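Local coordinates for protein S-adenosylmethionine dependent methyltransferase (Mesorhizobium loti, PDB 3BKW) that probably transfers methyl groups from S-adenosylmethionine to an acceptor substrate, using a Rossmann-like class I methyltransferase fold, at residues A[30-38]-A[210-220]; A[52-62]-A[82-93]. All coordinates share one frame; numbering follows the deposited sequence.

Contact 1 (A[30-38]-A[210-220]); sequences AEWPALRAM and HVEEFCPTDAQ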
loop_
_atom_site.group_PDB
_atom_site.type_symbol
_atom_site.label_atom_id
_atom_site.label_comp_id
_atom_site.label_asym_id
_atom_site.label_seq_id
_atom_site.Cartn_x
_atom_site.Cartn_y
_atom_site.Cartn_z
ATOM N N ALA A 30 -5.401 -5.725 19.534
ATOM C CA ALA A 30 -5.863 -6.607 18.456
ATOM C C ALA A 30 -4.847 -6.775 17.350
ATOM O O ALA A 30 -4.726 -7.865 16.790
ATOM C CB ALA A 30 -7.173 -6.079 17.850
ATOM N N GLU A 31 -4.141 -5.683 17.040
ATOM C CA GLU A 31 -3.124 -5.675 15.990
ATOM C C GLU A 31 -1.732 -6.181 16.391
ATOM O O GLU A 31 -0.870 -6.305 15.515
ATOM C CB GLU A 31 -2.990 -4.282 15.339
ATOM C CG GLU A 31 -2.181 -3.197 16.059
ATOM C CD GLU A 31 -2.780 -2.651 17.359
ATOM O OE1 GLU A 31 -3.886 -3.073 17.789
ATOM O OE2 GLU A 31 -2.112 -1.772 17.952
ATOM N N TRP A 32 -1.513 -6.468 17.676
ATOM C CA TRP A 32 -0.201 -6.954 18.130
ATOM C C TRP A 32 0.247 -8.262 17.468
ATOM O O TRP A 32 1.365 -8.308 16.970
ATOM C CB TRP A 32 -0.077 -6.994 19.658
ATOM C CG TRP A 32 1.075 -7.810 20.157
ATOM C CD1 TRP A 32 0.994 -8.951 20.859
ATOM C CD2 TRP A 32 2.472 -7.559 19.943
ATOM N NE1 TRP A 32 2.239 -9.431 21.122
ATOM C CE2 TRP A 32 3.173 -8.610 20.563
ATOM C CE3 TRP A 32 3.197 -6.563 19.270
ATOM C CZ2 TRP A 32 4.569 -8.684 20.579
ATOM C CZ3 TRP A 32 4.612 -6.637 19.264
ATOM C CH2 TRP A 32 5.275 -7.704 19.910
ATOM N N PRO A 33 -0.588 -9.320 17.476
ATOM C CA PRO A 33 -0.151 -10.556 16.808
ATOM C C PRO A 33 0.289 -10.410 15.347
ATOM O O PRO A 33 1.293 -11.010 14.950
ATOM C CB PRO A 33 -1.368 -11.462 16.939
ATOM C CG PRO A 33 -2.050 -10.973 18.174
ATOM C CD PRO A 33 -1.894 -9.502 18.135
ATOM N N ALA A 34 -0.440 -9.606 14.576
ATOM C CA ALA A 34 -0.095 -9.312 13.176
ATOM C C ALA A 34 1.225 -8.571 13.055
ATOM O O ALA A 34 2.043 -8.907 12.199
ATOM C CB ALA A 34 -1.187 -8.493 12.530
ATOM N N LEU A 35 1.437 -7.591 13.930
ATOM C CA LEU A 35 2.680 -6.798 13.923
ATOM C C LEU A 35 3.851 -7.654 14.421
ATOM O O LEU A 35 4.933 -7.651 13.821
ATOM C CB LEU A 35 2.496 -5.519 14.749
ATOM C CG LEU A 35 3.532 -4.419 14.548
ATOM C CD1 LEU A 35 3.534 -3.964 13.088
ATOM C CD2 LEU A 35 3.294 -3.259 15.524
ATOM N N ARG A 36 3.608 -8.445 15.477
ATOM C CA ARG A 36 4.612 -9.377 16.019
ATOM C C ARG A 36 5.098 -10.360 14.938
ATOM O O ARG A 36 6.292 -10.634 14.832
ATOM C CB ARG A 36 4.031 -10.155 17.194
ATOM C CG ARG A 36 5.001 -11.168 17.833
ATOM C CD ARG A 36 4.301 -11.945 18.930
ATOM N NE ARG A 36 3.155 -12.682 18.415
ATOM C CZ ARG A 36 2.135 -13.162 19.139
ATOM N NH1 ARG A 36 2.070 -12.994 20.468
ATOM N NH2 ARG A 36 1.146 -13.812 18.525
ATOM N N ALA A 37 4.157 -10.858 14.130
ATOM C CA ALA A 37 4.468 -11.786 13.034
ATOM C C ALA A 37 5.394 -11.198 11.966
ATOM O O ALA A 37 6.122 -11.942 11.295
ATOM C CB ALA A 37 3.200 -12.288 12.399
HETATM N N MSE A 38 5.378 -9.865 11.845
HETATM C CA MSE A 38 6.193 -9.122 10.887
HETATM C C MSE A 38 7.604 -8.823 11.374
HETATM O O MSE A 38 8.482 -8.491 10.573
HETATM C CB MSE A 38 5.471 -7.836 10.524
HETATM C CG MSE A 38 4.160 -8.085 9.817
HETATM SE SE MSE A 38 3.043 -6.527 9.745
HETATM C CE MSE A 38 4.265 -5.275 8.898
ATOM N N HIS A 210 6.870 -5.840 3.851
ATOM C CA HIS A 210 5.511 -6.345 4.096
ATOM C C HIS A 210 4.603 -5.174 4.442
ATOM O O HIS A 210 5.003 -4.266 5.161
ATOM C CB HIS A 210 5.531 -7.364 5.251
ATOM C CG HIS A 210 4.238 -8.093 5.466
ATOM N ND1 HIS A 210 3.943 -9.288 4.847
ATOM C CD2 HIS A 210 3.186 -7.812 6.269
ATOM C CE1 HIS A 210 2.745 -9.693 5.239
ATOM N NE2 HIS A 210 2.268 -8.818 6.106
ATOM N N VAL A 211 3.400 -5.180 3.882
ATOM C CA VAL A 211 2.403 -4.146 4.123
ATOM C C VAL A 211 1.083 -4.847 4.471
ATOM O O VAL A 211 0.615 -5.687 3.713
ATOM C CB VAL A 211 2.215 -3.244 2.888
ATOM C CG1 VAL A 211 1.147 -2.159 3.154
ATOM C CG2 VAL A 211 3.528 -2.594 2.481
ATOM N N GLU A 212 0.490 -4.483 5.596
ATOM C CA GLU A 212 -0.741 -5.123 6.024
ATOM C C GLU A 212 -1.723 -4.092 6.529
ATOM O O GLU A 212 -1.393 -3.253 7.376
ATOM C CB GLU A 212 -0.386 -6.155 7.070
ATOM C CG GLU A 212 -1.465 -7.100 7.444
ATOM C CD GLU A 212 -0.932 -8.312 8.202
ATOM O OE1 GLU A 212 0.107 -8.910 7.806
ATOM O OE2 GLU A 212 -1.584 -8.705 9.176
ATOM N N GLU A 213 -2.924 -4.127 5.949
ATOM C CA GLU A 213 -4.034 -3.276 6.387
ATOM C C GLU A 213 -4.730 -4.237 7.317
ATOM O O GLU A 213 -5.361 -5.206 6.872
ATOM C CB GLU A 213 -4.847 -2.802 5.192
ATOM C CG GLU A 213 -3.944 -2.108 4.187
ATOM C CD GLU A 213 -4.626 -1.787 2.902
ATOM O OE1 GLU A 213 -5.389 -0.812 2.864
ATOM O OE2 GLU A 213 -4.364 -2.481 1.911
ATOM N N PHE A 214 -4.581 -3.973 8.619
ATOM C CA PHE A 214 -4.942 -4.930 9.650
ATOM C C PHE A 214 -6.370 -5.412 9.540
ATOM O O PHE A 214 -7.270 -4.627 9.280
ATOM C CB PHE A 214 -4.598 -4.440 11.071
ATOM C CG PHE A 214 -5.214 -5.291 12.165
ATOM C CD1 PHE A 214 -4.762 -6.582 12.360
ATOM C CD2 PHE A 214 -6.262 -4.815 12.946
ATOM C CE1 PHE A 214 -5.337 -7.404 13.343
ATOM C CE2 PHE A 214 -6.840 -5.632 13.942
ATOM C CZ PHE A 214 -6.371 -6.923 14.128
ATOM N N CYS A 215 -6.525 -6.728 9.665
ATOM C CA CYS A 215 -7.813 -7.390 9.696
ATOM C C CYS A 215 -7.766 -8.439 10.797
ATOM O O CYS A 215 -6.899 -9.340 10.762
ATOM C CB CYS A 215 -8.105 -8.066 8.363
ATOM S SG CYS A 215 -9.723 -8.868 8.352
ATOM N N PRO A 216 -8.701 -8.362 11.768
ATOM C CA PRO A 216 -8.701 -9.389 12.797
ATOM C C PRO A 216 -9.087 -10.752 12.200
ATOM O O PRO A 216 -9.838 -10.820 11.209
ATOM C CB PRO A 216 -9.763 -8.893 13.773
ATOM C CG PRO A 216 -10.678 -8.140 12.954
ATOM C CD PRO A 216 -9.822 -7.420 11.962
ATOM N N THR A 217 -8.565 -11.824 12.784
ATOM C CA THR A 217 -8.882 -13.165 12.305
ATOM C C THR A 217 -10.277 -13.544 12.824
ATOM O O THR A 217 -10.785 -12.922 13.777
ATOM C CB THR A 217 -7.874 -14.217 12.813
ATOM O OG1 THR A 217 -7.969 -14.338 14.232
ATOM C CG2 THR A 217 -6.449 -13.840 12.428
ATOM N N ASP A 218 -10.896 -14.548 12.196
ATOM C CA ASP A 218 -12.184 -15.069 12.665
ATOM C C ASP A 218 -12.084 -15.528 14.127
ATOM O O ASP A 218 -12.997 -15.267 14.910
ATOM C CB ASP A 218 -12.702 -16.207 11.768
ATOM C CG ASP A 218 -13.168 -15.727 10.384
ATOM O OD1 ASP A 218 -13.206 -14.503 10.106
ATOM O OD2 ASP A 218 -13.524 -16.602 9.560
ATOM N N ALA A 219 -10.963 -16.171 14.494
ATOM C CA ALA A 219 -10.711 -16.590 15.885
ATOM C C ALA A 219 -10.668 -15.403 16.861
ATOM O O ALA A 219 -11.164 -15.508 17.974
ATOM C CB ALA A 219 -9.437 -17.416 15.991
ATOM N N GLN A 220 -10.069 -14.289 16.443
ATOM C CA GLN A 220 -10.045 -13.054 17.265
ATOM C C GLN A 220 -11.457 -12.487 17.463
ATOM O O GLN A 220 -11.789 -12.013 18.554
ATOM C CB GLN A 220 -9.146 -11.972 16.671
ATOM C CG GLN A 220 -7.677 -12.235 16.867
ATOM C CD GLN A 220 -6.840 -11.137 16.275
ATOM O OE1 GLN A 220 -6.859 -10.911 15.055
ATOM N NE2 GLN A 220 -6.094 -10.436 17.130
HETATM O O HOH W 1 1.393 -10.288 9.962
#
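The ring of Phe214 packs against the backbone of Ala30 and Glu31. CA of Glu31 stands over one face, 3.9 Å from the ring centroid and 13° off its normal, a CH-pi contact, while N of Pro216 sits over the opposite face. CB of Ala30 meets CZ of Phe214 at 3.9 Å. Beside this ring, NE2 of Gln220 donates to O of Ala30 (2.9 Å), arriving in the carbonyl plane on a lone pair. At the other end, Met38, a selenomethionine, crosses the His210 side chain at about a right angle, and a bend at chi3 (55°) turns CE back so that CG, SE and CE all approach CD2 of the imidazole. Between these ends, OE2 of Glu212 touches CB of Ala34 at 3.4 Å, and a water donates to both O of Ala34 and OE1 of Glu212.

NE2 of His210 donates to the anti lone pair of Glu212 OE1 (2.8 Å, 163° at the hydrogen), with the acceptor close to the His210 ring plane. A capping box sets Gln220: its N binds OG1 of Thr217, and its OE1 takes N of Thr217. Strand 207-213 is one of the two border strands of the sheet within this chain, and the helix packs antiparallel to it, also touching Leu238. With OE1 receiving both the imidazole and the water, the Glu212 carboxylate is probably ionised.

Contact 2 (A[52-62]-A[82-93]); sequences CGFGWFCRWAH and ARAAGPDTGITY
With CG beside its backbone N (chi1 -70°) and a bend at chi3, Arg59 folds its guanidinium back toward the start of its own helix, laying one face against CB of Ala85, with O of Gly55 over the other. There NH1 of Arg59 donates to O of Phe54 (2.9 Å) within the guanidinium plane. His62 instead holds CG anti to its N (chi1 -180°), turning a face of its ring to Pro87, whose CG stands 3.6 Å from the ring centroid in a CH-pi contact. CD1 of Ile91 reaches O of Cys58 at 3.5 Å. Helix 56-63 here follows the glycine-containing turn after strand 46-50, the place of the cofactor-binding glycine-rich loop in class I methyltransferases, and strand 91-95 forms one border of the Rossmann-like sheet. Tyr93 points its hydroxyl into the helix start: OH lies 3.3 Å from CB of Cys58, and SG of Cys52 approaches the ring edge in plane. One water joins the two sides, accepting from NH1 of Arg59 and from OH of Tyr93 (2.6 Å), and donating to O of Ala82 and O of Gly86 (2.6 Å). A second water bridges ND1 of His62 and O of Gly90.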
loop_
_atom_site.group_PDB
_atom_site.type_symbol
_atom_site.label_atom_id
_atom_site.label_comp_id
_atom_site.label_asym_id
_atom_site.label_seq_id
_atom_site.Cartn_x
_atom_site.Cartn_y
_atom_site.Cartn_z
ATOM N N CYS A 52 7.640 4.454 23.107
ATOM C CA CYS A 52 7.528 3.223 23.893
ATOM C C CYS A 52 6.439 3.189 24.973
ATOM O O CYS A 52 6.105 2.102 25.476
ATOM C CB CYS A 52 8.879 2.899 24.544
ATOM S SG CYS A 52 9.417 4.047 25.803
ATOM N N GLY A 53 5.930 4.359 25.358
ATOM C CA GLY A 53 4.925 4.461 26.400
ATOM C C GLY A 53 5.390 3.790 27.675
ATOM O O GLY A 53 6.522 4.003 28.128
ATOM N N PHE A 54 4.527 2.942 28.238
ATOM C CA PHE A 54 4.813 2.190 29.463
ATOM C C PHE A 54 5.867 1.083 29.268
ATOM O O PHE A 54 6.248 0.452 30.237
ATOM C CB PHE A 54 3.488 1.626 30.021
ATOM C CG PHE A 54 3.606 0.905 31.353
ATOM C CD1 PHE A 54 4.236 1.491 32.452
ATOM C CD2 PHE A 54 3.028 -0.349 31.517
ATOM C CE1 PHE A 54 4.320 0.796 33.689
ATOM C CE2 PHE A 54 3.099 -1.047 32.742
ATOM C CZ PHE A 54 3.744 -0.472 33.825
ATOM N N GLY A 55 6.325 0.851 28.034
ATOM C CA GLY A 55 7.380 -0.119 27.750
ATOM C C GLY A 55 6.946 -1.552 27.539
ATOM O O GLY A 55 7.765 -2.455 27.680
ATOM N N TRP A 56 5.686 -1.767 27.153
ATOM C CA TRP A 56 5.158 -3.120 26.947
ATOM C C TRP A 56 5.985 -3.915 25.925
ATOM O O TRP A 56 6.365 -5.061 26.188
ATOM C CB TRP A 56 3.700 -3.104 26.473
ATOM C CG TRP A 56 2.708 -2.516 27.394
ATOM C CD1 TRP A 56 2.066 -1.316 27.250
ATOM C CD2 TRP A 56 2.202 -3.102 28.594
ATOM N NE1 TRP A 56 1.193 -1.116 28.297
ATOM C CE2 TRP A 56 1.246 -2.201 29.132
ATOM C CE3 TRP A 56 2.460 -4.305 29.273
ATOM C CZ2 TRP A 56 0.550 -2.461 30.331
ATOM C CZ3 TRP A 56 1.765 -4.571 30.468
ATOM C CH2 TRP A 56 0.823 -3.646 30.983
ATOM N N PHE A 57 6.290 -3.281 24.792
ATOM C CA PHE A 57 7.090 -3.924 23.757
ATOM C C PHE A 57 8.540 -4.120 24.231
ATOM O O PHE A 57 9.146 -5.158 23.925
ATOM C CB PHE A 57 7.058 -3.165 22.415
ATOM C CG PHE A 57 8.034 -3.705 21.421
ATOM C CD1 PHE A 57 7.726 -4.824 20.666
ATOM C CD2 PHE A 57 9.303 -3.141 21.307
ATOM C CE1 PHE A 57 8.660 -5.361 19.757
ATOM C CE2 PHE A 57 10.240 -3.658 20.411
ATOM C CZ PHE A 57 9.908 -4.776 19.627
ATOM N N CYS A 58 9.088 -3.116 24.924
ATOM C CA CYS A 58 10.467 -3.177 25.438
ATOM C C CYS A 58 10.668 -4.417 26.303
ATOM O O CYS A 58 11.641 -5.163 26.111
ATOM C CB CYS A 58 10.826 -1.921 26.232
ATOM S SG CYS A 58 10.890 -0.454 25.208
ATOM N N ARG A 59 9.738 -4.643 27.239
ATOM C CA ARG A 59 9.773 -5.823 28.094
ATOM C C ARG A 59 9.565 -7.119 27.318
ATOM O O ARG A 59 10.256 -8.094 27.581
ATOM C CB ARG A 59 8.796 -5.722 29.265
ATOM C CG ARG A 59 9.228 -4.687 30.303
ATOM C CD ARG A 59 8.344 -4.698 31.536
ATOM N NE ARG A 59 6.991 -4.242 31.251
ATOM C CZ ARG A 59 6.639 -2.975 31.014
ATOM N NH1 ARG A 59 7.529 -1.992 31.036
ATOM N NH2 ARG A 59 5.367 -2.691 30.755
ATOM N N TRP A 60 8.634 -7.124 26.365
ATOM C CA TRP A 60 8.423 -8.305 25.506
ATOM C C TRP A 60 9.717 -8.668 24.772
ATOM O O TRP A 60 10.118 -9.830 24.755
ATOM C CB TRP A 60 7.263 -8.082 24.508
ATOM C CG TRP A 60 7.086 -9.220 23.536
ATOM C CD1 TRP A 60 6.302 -10.311 23.709
ATOM C CD2 TRP A 60 7.747 -9.392 22.268
ATOM N NE1 TRP A 60 6.419 -11.147 22.629
ATOM C CE2 TRP A 60 7.316 -10.626 21.740
ATOM C CE3 TRP A 60 8.671 -8.633 21.545
ATOM C CZ2 TRP A 60 7.747 -11.106 20.490
ATOM C CZ3 TRP A 60 9.111 -9.103 20.303
ATOM C CH2 TRP A 60 8.655 -10.342 19.797
ATOM N N ALA A 61 10.363 -7.669 24.179
ATOM C CA ALA A 61 11.591 -7.884 23.416
ATOM C C ALA A 61 12.707 -8.432 24.295
ATOM O O ALA A 61 13.426 -9.359 23.889
ATOM C CB ALA A 61 12.033 -6.599 22.731
ATOM N N HIS A 62 12.860 -7.855 25.487
ATOM C CA HIS A 62 13.841 -8.344 26.457
ATOM C C HIS A 62 13.530 -9.798 26.856
ATOM O O HIS A 62 14.415 -10.656 26.827
ATOM C CB HIS A 62 13.890 -7.461 27.708
ATOM C CG HIS A 62 14.892 -7.926 28.721
ATOM N ND1 HIS A 62 16.232 -7.617 28.635
ATOM C CD2 HIS A 62 14.759 -8.730 29.803
ATOM C CE1 HIS A 62 16.875 -8.178 29.646
ATOM N NE2 HIS A 62 16.004 -8.855 30.373
ATOM N N ALA A 82 7.744 2.896 33.359
ATOM C CA ALA A 82 8.402 1.859 32.548
ATOM C C ALA A 82 9.650 1.305 33.241
ATOM O O ALA A 82 9.809 0.091 33.328
ATOM C CB ALA A 82 8.769 2.396 31.161
ATOM N N ARG A 83 10.514 2.193 33.741
ATOM C CA ARG A 83 11.736 1.767 34.469
ATOM C C ARG A 83 11.404 0.894 35.677
ATOM O O ARG A 83 11.974 -0.196 35.832
ATOM C CB ARG A 83 12.570 2.963 34.933
ATOM C CG ARG A 83 13.257 3.698 33.814
ATOM C CD ARG A 83 14.129 4.814 34.345
ATOM N NE ARG A 83 14.507 5.744 33.279
ATOM C CZ ARG A 83 13.891 6.892 32.980
ATOM N NH1 ARG A 83 12.864 7.378 33.686
ATOM N NH2 ARG A 83 14.345 7.599 31.954
ATOM N N ALA A 84 10.464 1.378 36.495
ATOM C CA ALA A 84 9.971 0.670 37.697
ATOM C C ALA A 84 9.463 -0.753 37.416
ATOM O O ALA A 84 9.642 -1.648 38.255
ATOM C CB ALA A 84 8.874 1.480 38.381
ATOM N N ALA A 85 8.861 -0.956 36.239
ATOM C CA ALA A 85 8.346 -2.271 35.827
ATOM C C ALA A 85 9.421 -3.335 35.523
ATOM O O ALA A 85 9.067 -4.503 35.327
ATOM C CB ALA A 85 7.384 -2.124 34.640
ATOM N N GLY A 86 10.700 -2.937 35.433
ATOM C CA GLY A 86 11.829 -3.867 35.229
ATOM C C GLY A 86 12.028 -4.288 33.781
ATOM O O GLY A 86 11.250 -3.896 32.912
ATOM N N PRO A 87 13.090 -5.066 33.492
ATOM C CA PRO A 87 14.132 -5.594 34.363
ATOM C C PRO A 87 15.227 -4.562 34.653
ATOM O O PRO A 87 15.229 -3.478 34.075
ATOM C CB PRO A 87 14.702 -6.735 33.532
ATOM C CG PRO A 87 14.631 -6.203 32.173
ATOM C CD PRO A 87 13.341 -5.457 32.096
ATOM N N ASP A 88 16.168 -4.944 35.504
ATOM C CA ASP A 88 17.266 -4.062 35.916
ATOM C C ASP A 88 18.345 -3.840 34.852
ATOM O O ASP A 88 18.990 -2.795 34.882
ATOM C CB ASP A 88 17.866 -4.546 37.247
ATOM C CG ASP A 88 16.847 -4.494 38.403
ATOM O OD1 ASP A 88 15.617 -4.431 38.154
ATOM O OD2 ASP A 88 17.277 -4.510 39.567
ATOM N N THR A 89 18.548 -4.802 33.938
ATOM C CA THR A 89 19.509 -4.652 32.835
ATOM C C THR A 89 18.924 -5.017 31.476
ATOM O O THR A 89 17.965 -5.783 31.376
ATOM C CB THR A 89 20.818 -5.478 33.017
ATOM O OG1 THR A 89 20.543 -6.877 32.875
ATOM C CG2 THR A 89 21.457 -5.198 34.368
ATOM N N GLY A 90 19.513 -4.425 30.439
ATOM C CA GLY A 90 19.146 -4.687 29.053
ATOM C C GLY A 90 18.173 -3.729 28.406
ATOM O O GLY A 90 18.080 -3.738 27.175
ATOM N N ILE A 91 17.437 -2.936 29.210
ATOM C CA ILE A 91 16.500 -1.937 28.703
ATOM C C ILE A 91 16.852 -0.562 29.267
ATOM O O ILE A 91 16.902 -0.389 30.486
ATOM C CB ILE A 91 15.021 -2.230 29.069
ATOM C CG1 ILE A 91 14.625 -3.657 28.678
ATOM C CG2 ILE A 91 14.116 -1.190 28.376
ATOM C CD1 ILE A 91 13.165 -3.987 28.986
ATOM N N THR A 92 17.098 0.394 28.372
ATOM C CA THR A 92 17.365 1.792 28.715
ATOM C C THR A 92 16.183 2.611 28.227
ATOM O O THR A 92 15.732 2.410 27.098
ATOM C CB THR A 92 18.642 2.301 28.037
ATOM O OG1 THR A 92 19.760 1.567 28.545
ATOM C CG2 THR A 92 18.862 3.814 28.284
ATOM N N TYR A 93 15.682 3.514 29.081
ATOM C CA TYR A 93 14.592 4.431 28.716
ATOM C C TYR A 93 15.144 5.839 28.708
ATOM O O TYR A 93 15.856 6.221 29.629
ATOM C CB TYR A 93 13.426 4.338 29.683
ATOM C CG TYR A 93 12.684 3.029 29.588
ATOM C CD1 TYR A 93 11.757 2.803 28.563
ATOM C CD2 TYR A 93 12.918 2.004 30.500
ATOM C CE1 TYR A 93 11.068 1.579 28.470
ATOM C CE2 TYR A 93 12.242 0.781 30.409
ATOM C CZ TYR A 93 11.314 0.580 29.394
ATOM O OH TYR A 93 10.632 -0.621 29.309
HETATM O O HOH W 2 10.556 -1.793 31.618
HETATM O O HOH W 3 17.270 -6.493 26.369
#

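Overall arrangement
From the N terminus, the chain first forms helix 32-38, then enters the sheet through strand 46-50 and runs into helix 56-63. Contact 2 closes a short loop of 19 intervening residues, containing strand 68-73 and most of helix 76-84, and joins the helix to border strand 91-95. Contact 1 closes much later, with 171 residues between its segments, when the chain returns along strand 207-213 at the other border, so the loop of contact 2 lies wholly within that of contact 1. The two centres are about 23 Å apart, yet the helices meet directly: Trp32 packs edge-to-face on Trp60 and also touches Phe57, joining the two helices over the same sheet.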